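PDB 3VYK: C-type lectin domain family 4, member a4 from Mus musculus, which binds N-glycans carrying a bisecting N-acetylglucosamine through a calcium-containing C-type lectin domain and probably acts as an inhibitory pattern-recognition receptor of dendritic cells. Local coordinates for residues A[60-65]-A[119-124]. Residues are numbered along the deposited sequence; the frame is centred on the assembly and turned at random.
With NAG (2-acetamido-2-deoxy-beta-D-glucopyranose), chain B; NAG (2-acetamido-2-deoxy-beta-D-glucopyranose), chain C.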
loop_
_atom_site.group_PDB
_atom_site.type_symbol
_atom_site.label_atom_id
_atom_site.label_comp_id
_atom_site.label_asym_id
_atom_site.label_seq_id
_atom_site.Cartn_x
_atom_site.Cartn_y
_atom_site.Cartn_z
ATOM N N GLY A 60 -5.838 -5.825 -6.357
ATOM C CA GLY A 60 -5.687 -4.623 -5.527
ATOM C C GLY A 60 -4.808 -4.903 -4.328
ATOM O O GLY A 60 -4.837 -5.999 -3.760
ATOM N N TYR A 61 -4.030 -3.901 -3.918
ATOM C CA TYR A 61 -3.018 -4.113 -2.892
ATOM C C TYR A 61 -3.111 -3.074 -1.790
ATOM O O TYR A 61 -2.942 -1.875 -2.043
ATOM C CB TYR A 61 -1.611 -4.070 -3.519
ATOM C CG TYR A 61 -1.392 -5.118 -4.592
ATOM C CD1 TYR A 61 -0.728 -6.298 -4.292
ATOM C CD2 TYR A 61 -1.844 -4.918 -5.905
ATOM C CE1 TYR A 61 -0.526 -7.273 -5.268
ATOM C CE2 TYR A 61 -1.649 -5.886 -6.888
ATOM C CZ TYR A 61 -0.982 -7.056 -6.554
ATOM O OH TYR A 61 -0.766 -8.037 -7.506
ATOM N N PHE A 62 -3.360 -3.523 -0.562
ATOM C CA PHE A 62 -3.365 -2.624 0.587
ATOM C C PHE A 62 -1.996 -1.994 0.781
ATOM O O PHE A 62 -0.954 -2.666 0.632
ATOM C CB PHE A 62 -3.742 -3.364 1.876
ATOM C CG PHE A 62 -5.220 -3.511 2.090
ATOM C CD1 PHE A 62 -6.050 -2.389 2.136
ATOM C CD2 PHE A 62 -5.772 -4.766 2.295
ATOM C CE1 PHE A 62 -7.421 -2.512 2.341
ATOM C CE2 PHE A 62 -7.139 -4.895 2.511
ATOM C CZ PHE A 62 -7.961 -3.775 2.536
ATOM N N ILE A 63 -2.022 -0.709 1.122
ATOM C CA ILE A 63 -0.823 0.009 1.566
ATOM C C ILE A 63 -1.028 0.493 2.992
ATOM O O ILE A 63 -2.123 0.352 3.545
ATOM C CB ILE A 63 -0.461 1.162 0.604
ATOM C CG1 ILE A 63 -1.512 2.281 0.649
ATOM C CG2 ILE A 63 -0.268 0.609 -0.801
ATOM C CD1 ILE A 63 -1.182 3.511 -0.192
ATOM N N GLY A 64 0.007 1.060 3.599
ATOM C CA GLY A 64 -0.050 1.449 5.004
ATOM C C GLY A 64 -0.599 2.838 5.278
ATOM O O GLY A 64 -0.069 3.544 6.133
ATOM N N LEU A 65 -1.658 3.224 4.561
ATOM C CA LEU A 65 -2.235 4.564 4.663
ATOM C C LEU A 65 -3.653 4.453 5.197
ATOM O O LEU A 65 -4.447 3.671 4.674
ATOM C CB LEU A 65 -2.240 5.241 3.281
ATOM C CG LEU A 65 -2.578 6.731 3.257
ATOM C CD1 LEU A 65 -1.558 7.550 4.040
ATOM C CD2 LEU A 65 -2.692 7.237 1.820
ATOM N N ASP A 119 -12.591 -5.221 3.447
ATOM C CA ASP A 119 -12.610 -5.902 2.148
ATOM C C ASP A 119 -11.280 -6.592 1.918
ATOM O O ASP A 119 -10.228 -5.994 2.119
ATOM C CB ASP A 119 -12.908 -4.936 0.995
ATOM C CG ASP A 119 -14.374 -4.529 0.915
ATOM O OD1 ASP A 119 -15.164 -4.880 1.820
ATOM O OD2 ASP A 119 -14.733 -3.821 -0.049
ATOM N N GLU A 120 -11.314 -7.852 1.504
ATOM C CA GLU A 120 -10.091 -8.645 1.428
ATOM C C GLU A 120 -9.336 -8.411 0.130
ATOM O O GLU A 120 -9.899 -8.523 -0.958
ATOM C CB GLU A 120 -10.399 -10.135 1.618
ATOM C CG GLU A 120 -10.866 -10.469 3.024
ATOM C CD GLU A 120 -11.206 -11.935 3.208
ATOM O OE1 GLU A 120 -11.641 -12.587 2.233
ATOM O OE2 GLU A 120 -11.040 -12.432 4.345
ATOM N N HIS A 121 -8.054 -8.068 0.264
ATOM C CA HIS A 121 -7.201 -7.793 -0.886
ATOM C C HIS A 121 -5.825 -8.332 -0.692
ATOM O O HIS A 121 -5.459 -8.795 0.393
ATOM C CB HIS A 121 -7.137 -6.284 -1.146
ATOM C CG HIS A 121 -8.394 -5.737 -1.751
ATOM N ND1 HIS A 121 -9.474 -5.409 -1.008
ATOM C CD2 HIS A 121 -8.743 -5.517 -3.073
ATOM C CE1 HIS A 121 -10.454 -4.988 -1.822
ATOM N NE2 HIS A 121 -10.009 -5.052 -3.078
ATOM N N ASN A 122 -5.039 -8.262 -1.758
ATOM C CA ASN A 122 -3.607 -8.497 -1.659
ATOM C C ASN A 122 -2.946 -7.297 -0.982
ATOM O O ASN A 122 -3.633 -6.366 -0.572
ATOM C CB ASN A 122 -3.065 -8.787 -3.048
ATOM C CG ASN A 122 -3.699 -10.032 -3.639
ATOM O OD1 ASN A 122 -3.424 -11.148 -3.188
ATOM N ND2 ASN A 122 -4.609 -9.844 -4.579
ATOM N N SER A 123 -1.632 -7.326 -0.817
ATOM C CA SER A 123 -0.966 -6.250 -0.084
ATOM C C SER A 123 0.509 -6.222 -0.435
ATOM O O SER A 123 1.013 -7.136 -1.098
ATOM C CB SER A 123 -1.175 -6.405 1.433
ATOM O OG SER A 123 -0.712 -7.657 1.905
ATOM N N VAL A 124 1.181 -5.151 -0.013
ATOM C CA VAL A 124 2.634 -5.019 -0.168
ATOM C C VAL A 124 3.267 -4.732 1.192
ATOM O O VAL A 124 2.858 -3.793 1.881
ATOM C CB VAL A 124 2.999 -3.885 -1.154
ATOM C CG1 VAL A 124 4.517 -3.788 -1.313
ATOM C CG2 VAL A 124 2.352 -4.117 -2.514
HETATM C C1 NAG B . -13.661 -0.704 -5.551
HETATM C C2 NAG B . -12.517 -1.035 -6.522
HETATM C C3 NAG B . -12.149 -2.517 -6.474
HETATM C C4 NAG B . -11.967 -2.983 -5.028
HETATM C C5 NAG B . -13.146 -2.557 -4.146
HETATM C C6 NAG B . -12.907 -2.839 -2.669
HETATM C C7 NAG B . -12.474 0.567 -8.377
HETATM C C8 NAG B . -13.046 0.943 -9.708
HETATM N N2 NAG B . -12.929 -0.561 -7.833
HETATM O O3 NAG B . -10.938 -2.711 -7.180
HETATM O O4 NAG B . -11.821 -4.381 -4.982
HETATM O O5 NAG B . -13.333 -1.157 -4.249
HETATM O O6 NAG B . -13.276 -4.153 -2.309
HETATM O O7 NAG B . -11.634 1.290 -7.824
HETATM C C1 NAG C . -18.421 -1.874 -4.578
HETATM C C2 NAG C . -18.109 -3.363 -4.677
HETATM C C3 NAG C . -17.979 -3.966 -3.280
HETATM C C4 NAG C . -17.024 -3.155 -2.398
HETATM C C5 NAG C . -17.382 -1.672 -2.478
HETATM C C6 NAG C . -16.386 -0.803 -1.713
HETATM C C7 NAG C . -19.049 -4.400 -6.695
HETATM C C8 NAG C . -20.247 -5.093 -7.282
HETATM N N2 NAG C . -19.167 -4.049 -5.411
HETATM O O3 NAG C . -17.512 -5.288 -3.414
HETATM O O4 NAG C . -17.127 -3.614 -1.066
HETATM O O5 NAG C . -17.416 -1.217 -3.824
HETATM O O6 NAG C . -16.913 0.494 -1.545
HETATM O O7 NAG C . -18.058 -4.186 -7.397
#
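With CG anti to the carbonyl carbon in both residues, chi1 -84° in Phe-62 and -74° in His-121, the imidazole presents its edge to the phenyl face, an edge-to-face pair with planes at 78° and centroids 5.5 Å apart. Phe-62 CZ lies 3.2 Å from Asp-119 O, which sits at the phenyl edge near its plane. That same carbonyl, in the plane of the imidazole, accepts a weak hydrogen bond from His-121 ND1 (3.3 Å). At the other nitrogen, His-121 NE2 shares a nearly straight hydrogen bond of 2.7 Å with O4 of the chain B NAG. Asp-119 OD2 receives two sugar hydroxyls, O6 of that NAG at 2.7 Å and O4 of the chain C NAG at 2.6 Å. Behind the pocket, strands 61-67 and 121-128 pair in parallel here: Phe-62 N donates to Asn-122 O (2.9 Å) from above the carbonyl plane, and Val-124 N weakly to Phe-62 O. On the opposite face of the sheet from Phe-62, the Tyr-61 ring lies alongside Asn-122, Tyr-61 CD1 to Asn-122 CB 3.6 Å; the Tyr-61 OH is hydrogen-bonded to Asn-56 and Asn-19. Trp-25 and Ile-115 also pack on Phe-62. The buried sheet of the C-type lectin fold thus runs directly into the glycan site, and the ND1 bond, though weak, is consistent with a proton on ND1.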